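Long-range contact in MgGH51 (Meripilus giganteus, PDB 6ZPV), which probably releases terminal alpha-L-arabinofuranosyl residues from arabinose-containing polysaccharides by hydrolysis, as a fungal GH51 arabinofuranosidase: residues E284-V289 and F345-N350. Numbering follows the deposited sequence.
Sequences EPIMAV and FVEVGN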
loop_
_atom_site.group_PDB
_atom_site.type_symbol
_atom_site.label_atom_id
_atom_site.label_comp_id
_atom_site.label_asym_id
_atom_site.label_seq_id
_atom_site.Cartn_x
_atom_site.Cartn_y
_atom_site.Cartn_z
ATOM N N GLU A 284 0.508 1.919 13.439
ATOM C CA GLU A 284 -0.138 3.207 13.631
ATOM C C GLU A 284 -0.047 4.027 12.350
ATOM O O GLU A 284 0.881 3.882 11.534
ATOM C CB GLU A 284 0.456 3.994 14.780
ATOM C CG GLU A 284 1.872 4.505 14.581
ATOM C CD GLU A 284 2.357 5.236 15.825
ATOM O OE1 GLU A 284 3.216 4.674 16.546
ATOM O OE2 GLU A 284 1.844 6.340 16.087
ATOM N N PRO A 285 -1.036 4.911 12.098
ATOM C CA PRO A 285 -1.010 5.713 10.880
ATOM C C PRO A 285 -0.038 6.870 10.941
ATOM O O PRO A 285 0.125 7.527 11.945
ATOM C CB PRO A 285 -2.459 6.252 10.784
ATOM C CG PRO A 285 -2.916 6.260 12.213
ATOM C CD PRO A 285 -2.289 5.060 12.868
ATOM N N ILE A 286 0.490 7.189 9.734
ATOM C CA ILE A 286 0.987 8.542 9.426
ATOM C C ILE A 286 0.044 9.030 8.342
ATOM O O ILE A 286 0.181 8.628 7.183
ATOM C CB ILE A 286 2.461 8.566 9.068
ATOM C CG1 ILE A 286 3.331 8.054 10.210
ATOM C CG2 ILE A 286 2.837 9.992 8.651
ATOM C CD1 ILE A 286 4.816 8.001 9.959
ATOM N N MET A 287 -0.981 9.791 8.729
ATOM C CA MET A 287 -2.081 10.110 7.825
ATOM C C MET A 287 -1.870 11.469 7.175
ATOM O O MET A 287 -1.673 12.471 7.863
ATOM C CB MET A 287 -3.397 10.097 8.581
ATOM C CG MET A 287 -4.591 10.336 7.676
ATOM S SD MET A 287 -6.201 10.222 8.473
ATOM C CE MET A 287 -6.158 11.714 9.448
ATOM N N ALA A 288 -1.931 11.506 5.855
ATOM C CA ALA A 288 -1.828 12.757 5.110
ATOM C C ALA A 288 -3.220 13.410 4.970
ATOM O O ALA A 288 -4.251 12.742 4.886
ATOM C CB ALA A 288 -1.215 12.552 3.752
ATOM N N VAL A 289 -3.160 14.754 4.966
ATOM C CA VAL A 289 -4.307 15.597 4.611
ATOM C C VAL A 289 -3.945 16.422 3.385
ATOM O O VAL A 289 -2.831 16.916 3.239
ATOM C CB VAL A 289 -4.787 16.491 5.765
ATOM C CG1 VAL A 289 -5.323 15.649 6.892
ATOM C CG2 VAL A 289 -3.729 17.466 6.283
ATOM N N PHE A 345 0.430 11.260 14.210
ATOM C CA PHE A 345 1.205 11.948 13.158
ATOM C C PHE A 345 0.260 12.255 11.972
ATOM O O PHE A 345 -0.382 11.342 11.471
ATOM C CB PHE A 345 2.316 11.025 12.648
ATOM C CG PHE A 345 3.306 10.559 13.682
ATOM C CD1 PHE A 345 4.209 11.433 14.243
ATOM C CD2 PHE A 345 3.240 9.276 14.149
ATOM C CE1 PHE A 345 5.097 10.985 15.207
ATOM C CE2 PHE A 345 4.094 8.863 15.171
ATOM C CZ PHE A 345 5.033 9.703 15.680
ATOM N N VAL A 346 0.296 13.502 11.525
ATOM C CA VAL A 346 -0.439 13.940 10.345
ATOM C C VAL A 346 0.524 14.673 9.420
ATOM O O VAL A 346 1.278 15.567 9.897
ATOM C CB VAL A 346 -1.682 14.798 10.670
ATOM C CG1 VAL A 346 -2.211 15.515 9.447
ATOM C CG2 VAL A 346 -2.728 13.939 11.355
ATOM N N GLU A 347 0.506 14.297 8.141
ATOM C CA GLU A 347 1.375 14.938 7.147
ATOM C C GLU A 347 0.561 15.954 6.345
ATOM O O GLU A 347 -0.554 15.653 5.884
ATOM C CB GLU A 347 2.007 13.852 6.247
ATOM C CG GLU A 347 3.030 14.397 5.268
ATOM C CD GLU A 347 3.981 13.363 4.719
ATOM O OE1 GLU A 347 3.863 12.186 5.086
ATOM O OE2 GLU A 347 4.879 13.785 3.889
ATOM N N VAL A 348 1.116 17.164 6.182
ATOM C CA VAL A 348 0.355 18.277 5.586
ATOM C C VAL A 348 0.734 18.338 4.102
ATOM O O VAL A 348 1.775 18.935 3.724
ATOM C CB VAL A 348 0.623 19.567 6.362
ATOM C CG1 VAL A 348 -0.119 20.745 5.731
ATOM C CG2 VAL A 348 0.240 19.381 7.819
ATOM N N GLY A 349 -0.091 17.732 3.249
ATOM C CA GLY A 349 0.185 17.710 1.815
ATOM C C GLY A 349 1.090 16.546 1.409
ATOM O O GLY A 349 1.297 15.602 2.188
ATOM N N ASN A 350 1.576 16.636 0.178
ATOM C CA ASN A 350 2.577 15.675 -0.343
ATOM C C ASN A 350 3.521 16.474 -1.231
ATOM O O ASN A 350 3.095 17.182 -2.165
ATOM C CB ASN A 350 1.945 14.570 -1.176
ATOM C CG ASN A 350 2.985 13.601 -1.688
ATOM O OD1 ASN A 350 3.642 12.945 -0.869
ATOM N ND2 ASN A 350 3.188 13.529 -3.010
#
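Glu347 O is gripped from the neighbouring strand by two donors: Val289 N gives it a hydrogen bond of 2.9 Å, and Ala288 CA, 3.3 Å from Glu347 O, adds a CA-H...O contact. Met287 O is shared in the same way. Glu347 N reaches it at 2.9 Å, while Val346 CA lies 3.1 Å from Met287 O. A longer bond, Met287 N to Phe345 O, precedes this pair, and Gly349 N to Val289 O carries the ladder past the end of strand 345-348. Gly349 has a positive phi, 86°, and a CB here would jam against the carbonyl O of Val348.

Side chains alternate across this parallel pair. On one face Val289 CG2 meets Val346 CG1 at 4.0 Å, the two side chains crossing at about a right angle, and helix 306-320 packs over Met287 and Val289. On the other, Ile286 CG1, beside its own backbone N and anti to the carbonyl carbon (chi1 -61°), sits 4.0 Å from Phe345 CB. Glu284 OE2 comes within 3.5 Å of Phe345 CE2, its carboxylate turned 44° from the ring; Arg344 supplies the salt bridge.

These are the third and fourth parallel strands of the eight in the (beta/alpha)8 barrel. Asn350 ND2 bonds Glu234 OE2; in clan GH-A enzymes the acid/base glutamate directly follows the asparagine ending strand 4, and the chain here is probably organised alike. Four backbone bonds and two CA-H...O contacts thus tie the strands in register up to the turn into Asn350, with Glu347's charge met by Arg226.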